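PDB 3CS3: sugar-binding transcriptional regulator, LacI family, which probably acts as a DNA-binding transcription factor, with a periplasmic-binding-protein-like C-terminal domain of the kind that senses sugars in this family. Local coordinates for residues Ile62-Thr67 and Val84-Thr89; Asp101-Ala106 and Arg136-Thr141; Gly126-Tyr131 and Ile153-Phe158. All blocks are in the same frame, centred on the assembly; numbering follows the deposited sequence.

Contact 1. Residues Ile62-Thr67 and Val84-Thr89; sequences IILDWT and VVLDRT
Asp87 reaches across to the backbone of Asp65 and so joins two parallel strand ends just beyond their last regular pairing. The bond runs from Asp65 N to Asp87 OD2, 2.9 Å long with an angle of 158° at the hydrogen, and the donor approaches from above the carboxylate plane. Arg88 NH1 meets Asp87 OD2 at 2.6 Å, from the opposite face, while Arg88 NE bonds to Asp87 OD1; the guanidinium thus holds its neighbour side-on, one nitrogen to each oxygen, as a salt bridge. This double grip fixes the rotation of the carboxylate. Arg88 NH1 also comes within 2.7 Å of Asp65 O, which lies at the guanidinium edge, in its plane. The positive charge there probably offsets the closeness of two acceptors, Asp65 O and Asp87 OD2.

Behind this polar cluster the strands pair regularly: Ile63 N donates to Val84 O and Leu86 N to Ile63 O. Leu86 CB points at the partner strand, and with chi1 -53° its CG stands anti to the carbonyl carbon. Leu86 CD1 lies 3.9 Å from Ile62 CG2 and 4.0 Å from Leu64 CD2, the two leucines crossing at about a right angle.

Further out, Arg88 NH2 is held by Phe68 O, just before helix 70-78, and by Thr70 OG1 at its first residue. The Asp65 CB points away from residues 84-89, and OD1 closes an Asx turn by accepting from Thr67 N. Helix 232-247 covers the face of Ile62 and Val84, where its Ala239 also meets Leu86, and Ile73 of helix 70-78 the face of Ile63 and Val85. Strand 60-64, helix 70-78 and strand 82-85 form a beta-alpha-beta crossover, the repeating unit of the parallel sheets in periplasmic-binding-protein-like folds.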
loop_
_atom_site.group_PDB
_atom_site.type_symbol
_atom_site.label_atom_id
_atom_site.label_comp_id
_atom_site.label_asym_id
_atom_site.label_seq_id
_atom_site.Cartn_x
_atom_site.Cartn_y
_atom_site.Cartn_z
ATOM N N ILE A 62 9.762 -6.173 14.052
ATOM C CA ILE A 62 10.510 -5.643 12.923
ATOM C C ILE A 62 10.030 -4.207 12.716
ATOM O O ILE A 62 8.845 -3.977 12.487
ATOM C CB ILE A 62 10.310 -6.491 11.644
ATOM C CG1 ILE A 62 10.919 -7.887 11.822
ATOM C CG2 ILE A 62 10.929 -5.803 10.426
ATOM C CD1 ILE A 62 10.517 -8.876 10.739
ATOM N N ILE A 63 10.947 -3.245 12.811
ATOM C CA ILE A 63 10.583 -1.823 12.792
ATOM C C ILE A 63 11.083 -1.089 11.544
ATOM O O ILE A 63 12.293 -1.022 11.283
ATOM C CB ILE A 63 11.127 -1.062 14.042
ATOM C CG1 ILE A 63 10.927 -1.862 15.341
ATOM C CG2 ILE A 63 10.552 0.372 14.125
ATOM C CD1 ILE A 63 9.558 -1.780 15.946
ATOM N N LEU A 64 10.139 -0.536 10.787
ATOM C CA LEU A 64 10.440 0.432 9.740
ATOM C C LEU A 64 9.504 1.635 9.904
ATOM O O LEU A 64 8.493 1.752 9.211
ATOM C CB LEU A 64 10.325 -0.212 8.350
ATOM C CG LEU A 64 10.523 0.571 7.036
ATOM C CD1 LEU A 64 11.504 1.731 7.135
ATOM C CD2 LEU A 64 10.950 -0.378 5.944
ATOM N N ASP A 65 9.864 2.525 10.830
ATOM C CA ASP A 65 9.040 3.674 11.195
ATOM C C ASP A 65 9.899 4.682 11.948
ATOM O O ASP A 65 10.271 4.436 13.090
ATOM C CB ASP A 65 7.871 3.220 12.086
ATOM C CG ASP A 65 6.903 4.352 12.437
ATOM O OD1 ASP A 65 7.045 5.490 11.930
ATOM O OD2 ASP A 65 5.981 4.088 13.239
ATOM N N TRP A 66 10.184 5.821 11.316
ATOM C CA TRP A 66 11.051 6.851 11.902
ATOM C C TRP A 66 10.414 7.586 13.092
ATOM O O TRP A 66 11.122 8.195 13.895
ATOM C CB TRP A 66 11.510 7.856 10.832
ATOM C CG TRP A 66 10.420 8.779 10.373
ATOM C CD1 TRP A 66 9.471 8.512 9.438
ATOM C CD2 TRP A 66 10.158 10.110 10.844
ATOM N NE1 TRP A 66 8.632 9.589 9.286
ATOM C CE2 TRP A 66 9.027 10.584 10.141
ATOM C CE3 TRP A 66 10.767 10.945 11.794
ATOM C CZ2 TRP A 66 8.492 11.866 10.347
ATOM C CZ3 TRP A 66 10.234 12.222 12.003
ATOM C CH2 TRP A 66 9.107 12.667 11.279
ATOM N N THR A 67 9.087 7.529 13.192
ATOM C CA THR A 67 8.363 8.139 14.312
ATOM C C THR A 67 8.321 7.246 15.554
ATOM O O THR A 67 7.952 7.709 16.635
ATOM C CB THR A 67 6.914 8.511 13.935
ATOM O OG1 THR A 67 6.178 7.328 13.610
ATOM C CG2 THR A 67 6.890 9.472 12.765
ATOM N N VAL A 84 14.411 -6.328 15.221
ATOM C CA VAL A 84 15.194 -5.977 14.037
ATOM C C VAL A 84 14.755 -4.601 13.514
ATOM O O VAL A 84 13.579 -4.375 13.238
ATOM C CB VAL A 84 15.115 -7.067 12.939
ATOM C CG1 VAL A 84 15.847 -6.630 11.689
ATOM C CG2 VAL A 84 15.733 -8.360 13.450
ATOM N N VAL A 85 15.703 -3.675 13.429
ATOM C CA VAL A 85 15.434 -2.354 12.879
ATOM C C VAL A 85 15.857 -2.275 11.417
ATOM O O VAL A 85 16.895 -2.814 11.020
ATOM C CB VAL A 85 16.075 -1.205 13.714
ATOM C CG1 VAL A 85 15.320 -1.010 15.019
ATOM C CG2 VAL A 85 17.543 -1.463 13.980
ATOM N N LEU A 86 15.018 -1.622 10.623
ATOM C CA LEU A 86 15.231 -1.486 9.192
ATOM C C LEU A 86 15.460 -0.023 8.829
ATOM O O LEU A 86 15.589 0.325 7.656
ATOM C CB LEU A 86 14.009 -2.009 8.431
ATOM C CG LEU A 86 13.430 -3.406 8.680
ATOM C CD1 LEU A 86 12.449 -3.721 7.565
ATOM C CD2 LEU A 86 14.497 -4.491 8.751
ATOM N N ASP A 87 15.532 0.828 9.850
ATOM C CA ASP A 87 15.424 2.268 9.655
ATOM C C ASP A 87 16.464 3.102 10.400
ATOM O O ASP A 87 16.476 4.328 10.264
ATOM C CB ASP A 87 14.009 2.734 10.042
ATOM C CG ASP A 87 13.655 2.436 11.503
ATOM O OD1 ASP A 87 14.438 1.782 12.227
ATOM O OD2 ASP A 87 12.570 2.862 11.937
ATOM N N ARG A 88 17.310 2.440 11.193
ATOM C CA ARG A 88 18.281 3.113 12.061
ATOM C C ARG A 88 19.392 2.169 12.511
ATOM O O ARG A 88 19.277 0.951 12.350
ATOM C CB ARG A 88 17.588 3.704 13.289
ATOM C CG ARG A 88 17.134 2.683 14.319
ATOM C CD ARG A 88 16.082 3.269 15.229
ATOM N NE ARG A 88 14.783 3.302 14.571
ATOM C CZ ARG A 88 13.704 3.898 15.063
ATOM N NH1 ARG A 88 12.564 3.851 14.393
ATOM N NH2 ARG A 88 13.754 4.525 16.227
ATOM N N THR A 89 20.461 2.737 13.071
ATOM C CA THR A 89 21.551 1.938 13.641
ATOM C C THR A 89 21.384 1.807 15.144
ATOM O O THR A 89 20.725 2.631 15.786
ATOM C CB THR A 89 22.954 2.523 13.358
ATOM O OG1 THR A 89 23.030 3.858 13.868
ATOM C CG2 THR A 89 23.262 2.519 11.870
#

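Contact 2. Residues Asp101-Ala106 and Arg136-Thr141; sequences DNRGGA and RLAVST
Arg136 turns the side of its guanidinium to the amide oxygen of Asn102 and grips it with two nitrogens. Arg136 NE and NH2 each lie 2.9 Å from Asn102 OD1, but the two bonds differ in direction. NH2 sits almost in line with the carbonyl, at a C=O...N angle of 160°, whereas NE approaches from above the carbonyl plane. Amide and guanidinium planes are 63° apart, so the groups meet obliquely rather than as a flat pair, and both hydrogen bonds are bent. The amide has a further tie, because Asn102 ND2 donates to Asp132 OD1; with both of its ends engaged, its rotation is set.

One turn along, Val139 wedges between Arg103 and Ala106. Its CG2 lies against the aliphatic part of Arg103, 3.7 Å from CG, while CG1 reaches Ala106 CB at 3.8 Å and also touches Arg103 O. The arginine chain is extended from CG to NE, and crosses the valine obliquely before its polar end forms a salt bridge with Glu135. Ala106 CB rests on Arg136 O, 3.7 Å away, where a small side chain allows the backbones to come close: the CA atoms of Ala106 and Arg136 are 5.3 Å apart.

The short axes of 102-106 and 136-141 approach to 8.4 Å and cross at -42°. Helix 102-115 follows strand 95-100 of the seven-stranded sheet, while Leu137, Ser140 and Thr141 of helix 131-146 lean on Leu123 of strand 121-125, in the four-stranded sheet.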
loop_
_atom_site.group_PDB
_atom_site.type_symbol
_atom_site.label_atom_id
_atom_site.label_comp_id
_atom_site.label_asym_id
_atom_site.label_seq_id
_atom_site.Cartn_x
_atom_site.Cartn_y
_atom_site.Cartn_z
ATOM N N ASP A 101 21.606 0.083 1.761
ATOM C CA ASP A 101 22.850 0.771 1.459
ATOM C C ASP A 101 22.533 2.164 0.891
ATOM O O ASP A 101 22.520 2.376 -0.329
ATOM C CB ASP A 101 23.675 -0.062 0.482
ATOM C CG ASP A 101 25.048 0.518 0.227
ATOM O OD1 ASP A 101 25.658 1.078 1.167
ATOM O OD2 ASP A 101 25.517 0.400 -0.922
ATOM N N ASN A 102 22.254 3.097 1.799
ATOM C CA ASN A 102 21.892 4.470 1.452
ATOM C C ASN A 102 23.046 5.242 0.827
ATOM O O ASN A 102 22.837 6.065 -0.062
ATOM C CB ASN A 102 21.394 5.216 2.689
ATOM C CG ASN A 102 20.083 4.675 3.215
ATOM O OD1 ASN A 102 19.107 4.545 2.475
ATOM N ND2 ASN A 102 20.051 4.368 4.505
ATOM N N ARG A 103 24.258 4.961 1.297
ATOM C CA ARG A 103 25.470 5.597 0.786
ATOM C C ARG A 103 25.785 5.181 -0.647
ATOM O O ARG A 103 26.101 6.025 -1.473
ATOM C CB ARG A 103 26.644 5.351 1.740
ATOM C CG ARG A 103 26.383 5.989 3.105
ATOM C CD ARG A 103 27.545 5.898 4.064
ATOM N NE ARG A 103 27.343 6.799 5.200
ATOM C CZ ARG A 103 28.059 7.895 5.436
ATOM N NH1 ARG A 103 29.059 8.232 4.628
ATOM N NH2 ARG A 103 27.784 8.648 6.492
ATOM N N GLY A 104 25.657 3.897 -0.947
ATOM C CA GLY A 104 25.840 3.412 -2.311
ATOM C C GLY A 104 24.722 3.821 -3.251
ATOM O O GLY A 104 24.968 4.079 -4.427
ATOM N N GLY A 105 23.495 3.876 -2.729
ATOM C CA GLY A 105 22.337 4.292 -3.510
ATOM C C GLY A 105 22.366 5.762 -3.883
ATOM O O GLY A 105 22.126 6.118 -5.035
ATOM N N ALA A 106 22.659 6.616 -2.907
ATOM C CA ALA A 106 22.757 8.049 -3.150
ATOM C C ALA A 106 23.957 8.399 -4.029
ATOM O O ALA A 106 23.865 9.314 -4.838
ATOM C CB ALA A 106 22.796 8.826 -1.843
ATOM N N ARG A 136 21.620 9.547 3.077
ATOM C CA ARG A 136 21.459 9.931 1.679
ATOM C C ARG A 136 21.921 11.366 1.458
ATOM O O ARG A 136 22.569 11.658 0.461
ATOM C CB ARG A 136 20.009 9.755 1.221
ATOM C CG ARG A 136 19.664 8.347 0.763
ATOM C CD ARG A 136 18.154 8.115 0.689
ATOM N NE ARG A 136 17.835 6.723 1.009
ATOM C CZ ARG A 136 16.611 6.203 1.058
ATOM N NH1 ARG A 136 15.541 6.948 0.799
ATOM N NH2 ARG A 136 16.461 4.926 1.367
ATOM N N LEU A 137 21.603 12.236 2.414
ATOM C CA LEU A 137 22.024 13.631 2.388
ATOM C C LEU A 137 23.532 13.798 2.565
ATOM O O LEU A 137 24.151 14.562 1.832
ATOM C CB LEU A 137 21.273 14.438 3.448
ATOM C CG LEU A 137 21.176 15.943 3.245
ATOM C CD1 LEU A 137 20.655 16.264 1.856
ATOM C CD2 LEU A 137 20.272 16.532 4.314
ATOM N N ALA A 138 24.117 13.066 3.512
ATOM C CA ALA A 138 25.554 13.163 3.810
ATOM C C ALA A 138 26.429 12.789 2.623
ATOM O O ALA A 138 27.501 13.356 2.428
ATOM C CB ALA A 138 25.916 12.301 5.012
ATOM N N VAL A 139 25.956 11.839 1.830
ATOM C CA VAL A 139 26.691 11.354 0.673
ATOM C C VAL A 139 26.433 12.222 -0.568
ATOM O O VAL A 139 27.356 12.483 -1.348
ATOM C CB VAL A 139 26.404 9.842 0.456
ATOM C CG1 VAL A 139 26.473 9.439 -1.008
ATOM C CG2 VAL A 139 27.377 9.031 1.279
ATOM N N SER A 140 25.186 12.677 -0.719
ATOM C CA SER A 140 24.783 13.542 -1.830
ATOM C C SER A 140 25.518 14.876 -1.790
ATOM O O SER A 140 26.122 15.269 -2.784
ATOM C CB SER A 140 23.274 13.795 -1.810
ATOM O OG SER A 140 22.553 12.590 -1.939
ATOM N N THR A 141 25.464 15.547 -0.635
ATOM C CA THR A 141 26.114 16.844 -0.430
ATOM C C THR A 141 27.639 16.765 -0.566
ATOM O O THR A 141 28.241 17.649 -1.172
ATOM C CB THR A 141 25.749 17.465 0.933
ATOM O OG1 THR A 141 26.128 16.571 1.984
ATOM C CG2 THR A 141 24.252 17.736 1.020
#

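Contact 3. Residues Gly126-Tyr131 and Ile153-Phe158; sequences GPEKGY and IIQGDF
Gly126 and Gln155 bury the most surface here, followed by Pro127, in a place where two parallel strands of a periplasmic-binding-protein-like domain run out into loops. Strands 121-125 and 151-155 are neighbours in the four-stranded sheet, joined by helix 131-146 in a beta-alpha-beta crossover, and the contact forms at their C-terminal ends.

The Gln155 side chain reaches the backbone of residues 126-128. Its CG is anti to the backbone N, chi1 -163°, and a bend at chi2 then carries the amide toward these residues. Gln155 NE2 comes to 2.7 Å from Gly126 O, at a poor angle, and to 3.1 Å from Glu128 N, which sets two donors side by side. Neither approach is a hydrogen bond, and the exact placing of the amide is doubtful. The Gln155 and Glu128 side chains cross at about a right angle, with Glu128 CB 3.7 Å from Gln155 NE2.

On the other flank, Gly126 and Pro127 press on one face of the Phe158 ring. Gly126 comes this near because it lacks a side chain: a CB pointing to the partner segment would run into the ring. Pro127 also reaches the loop backbone, its CG lying 4.0 Å from Asp157 CA. The ring touches Arg136 and Phe184 as well, and lies close to a bound glycerol. Two CH-pi contacts cover this face of the ring: Pro127 CD is 4.0 Å from the Phe158 ring centroid, 29° off the normal, and Gly126 CA stands 3.9 Å from that centroid, only 14° off.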
loop_
_atom_site.group_PDB
_atom_site.type_symbol
_atom_site.label_atom_id
_atom_site.label_comp_id
_atom_site.label_asym_id
_atom_site.label_seq_id
_atom_site.Cartn_x
_atom_site.Cartn_y
_atom_site.Cartn_z
ATOM N N GLY A 126 13.616 13.268 2.800
ATOM C CA GLY A 126 12.592 12.885 3.758
ATOM C C GLY A 126 12.835 13.599 5.078
ATOM O O GLY A 126 13.488 14.646 5.106
ATOM N N PRO A 127 12.314 13.034 6.184
ATOM C CA PRO A 127 12.444 13.596 7.529
ATOM C C PRO A 127 13.906 13.699 7.944
ATOM O O PRO A 127 14.667 12.746 7.760
ATOM C CB PRO A 127 11.710 12.576 8.406
ATOM C CG PRO A 127 10.805 11.858 7.467
ATOM C CD PRO A 127 11.553 11.775 6.195
ATOM N N GLU A 128 14.289 14.851 8.489
ATOM C CA GLU A 128 15.693 15.126 8.796
ATOM C C GLU A 128 16.217 14.338 9.995
ATOM O O GLU A 128 17.417 14.097 10.091
ATOM C CB GLU A 128 15.963 16.634 8.941
ATOM C CG GLU A 128 15.432 17.290 10.211
ATOM C CD GLU A 128 15.939 18.714 10.380
ATOM O OE1 GLU A 128 15.376 19.632 9.744
ATOM O OE2 GLU A 128 16.900 18.914 11.155
ATOM N N LYS A 129 15.320 13.922 10.888
ATOM C CA LYS A 129 15.714 13.083 12.019
ATOM C C LYS A 129 15.765 11.590 11.628
ATOM O O LYS A 129 16.337 10.768 12.348
ATOM C CB LYS A 129 14.852 13.382 13.269
ATOM C CG LYS A 129 13.831 12.324 13.724
ATOM C CD LYS A 129 13.216 12.723 15.076
ATOM C CE LYS A 129 13.243 11.580 16.103
ATOM N NZ LYS A 129 12.139 10.580 15.962
ATOM N N GLY A 130 15.192 11.267 10.466
ATOM C CA GLY A 130 15.216 9.912 9.914
ATOM C C GLY A 130 16.560 9.541 9.315
ATOM O O GLY A 130 17.088 10.256 8.460
ATOM N N TYR A 131 17.095 8.408 9.763
ATOM C CA TYR A 131 18.437 7.925 9.408
ATOM C C TYR A 131 18.706 7.782 7.909
ATOM O O TYR A 131 19.794 8.126 7.444
ATOM C CB TYR A 131 18.697 6.598 10.127
ATOM C CG TYR A 131 19.903 5.808 9.667
ATOM C CD1 TYR A 131 21.173 6.094 10.163
ATOM C CD2 TYR A 131 19.767 4.748 8.768
ATOM C CE1 TYR A 131 22.282 5.369 9.757
ATOM C CE2 TYR A 131 20.873 4.018 8.351
ATOM C CZ TYR A 131 22.127 4.332 8.854
ATOM O OH TYR A 131 23.230 3.616 8.451
ATOM N N ILE A 153 18.553 21.942 -0.417
ATOM C CA ILE A 153 17.874 20.867 0.298
ATOM C C ILE A 153 16.438 21.290 0.582
ATOM O O ILE A 153 16.200 22.310 1.231
ATOM C CB ILE A 153 18.596 20.528 1.634
ATOM C CG1 ILE A 153 20.005 19.996 1.359
ATOM C CG2 ILE A 153 17.782 19.526 2.466
ATOM C CD1 ILE A 153 20.902 19.955 2.575
ATOM N N ILE A 154 15.483 20.509 0.080
ATOM C CA ILE A 154 14.067 20.782 0.303
ATOM C C ILE A 154 13.465 19.679 1.154
ATOM O O ILE A 154 13.508 18.506 0.786
ATOM C CB ILE A 154 13.306 20.949 -1.024
ATOM C CG1 ILE A 154 13.866 22.148 -1.786
ATOM C CG2 ILE A 154 11.808 21.146 -0.784
ATOM C CD1 ILE A 154 13.848 21.971 -3.250
ATOM N N GLN A 155 12.921 20.078 2.302
ATOM C CA GLN A 155 12.383 19.162 3.300
ATOM C C GLN A 155 11.051 18.552 2.864
ATOM O O GLN A 155 10.134 19.266 2.454
ATOM C CB GLN A 155 12.216 19.893 4.637
ATOM C CG GLN A 155 12.059 18.986 5.856
ATOM C CD GLN A 155 13.337 18.238 6.220
ATOM O OE1 GLN A 155 14.429 18.812 6.263
ATOM N NE2 GLN A 155 13.198 16.951 6.497
ATOM N N GLY A 156 10.976 17.225 2.938
ATOM C CA GLY A 156 9.741 16.469 2.722
ATOM C C GLY A 156 9.592 15.467 3.848
ATOM O O GLY A 156 10.284 15.570 4.860
ATOM N N ASP A 157 8.697 14.498 3.684
ATOM C CA ASP A 157 8.433 13.521 4.747
ATOM C C ASP A 157 8.249 12.087 4.240
ATOM O O ASP A 157 7.626 11.257 4.917
ATOM C CB ASP A 157 7.238 13.963 5.613
ATOM C CG ASP A 157 5.987 14.278 4.792
ATOM O OD1 ASP A 157 5.841 13.753 3.670
ATOM O OD2 ASP A 157 5.135 15.049 5.283
ATOM N N PHE A 158 8.792 11.827 3.047
ATOM C CA PHE A 158 8.698 10.548 2.316
ATOM C C PHE A 158 7.331 10.267 1.672
ATOM O O PHE A 158 7.187 9.308 0.913
ATOM C CB PHE A 158 9.167 9.344 3.158
ATOM C CG PHE A 158 10.665 9.196 3.252
ATOM C CD1 PHE A 158 11.491 9.503 2.167
ATOM C CD2 PHE A 158 11.247 8.702 4.416
ATOM C CE1 PHE A 158 12.881 9.350 2.257
ATOM C CE2 PHE A 158 12.633 8.546 4.515
ATOM C CZ PHE A 158 13.450 8.867 3.430
#

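How the contacts relate
Contact 1 belongs to the seven-stranded sheet and contact 3 to the four-stranded one; their centres are 15 Å apart, yet their loops meet. Trp66 CE2 packs 3.5 Å from Pro127 CG, and Asp87 O lies 3.2 Å from Tyr131 CB. Contact 2 shares helix 131-146 with the end of segment 126-131, and Arg136 NH1 approaches Phe158 CE1 at 3.9 Å. Contacts 1 and 2 do not touch, their nearest atoms being about 7 Å apart. Bound glycerol, probably from the crystallisation liquor, is hydrogen-bonded by Arg136 NH2, and glycerol also lies about 4 Å from the Phe158 side chain and about 5 Å from that of Leu64, consistent with a sugar pocket between the two sheets, as in relatives.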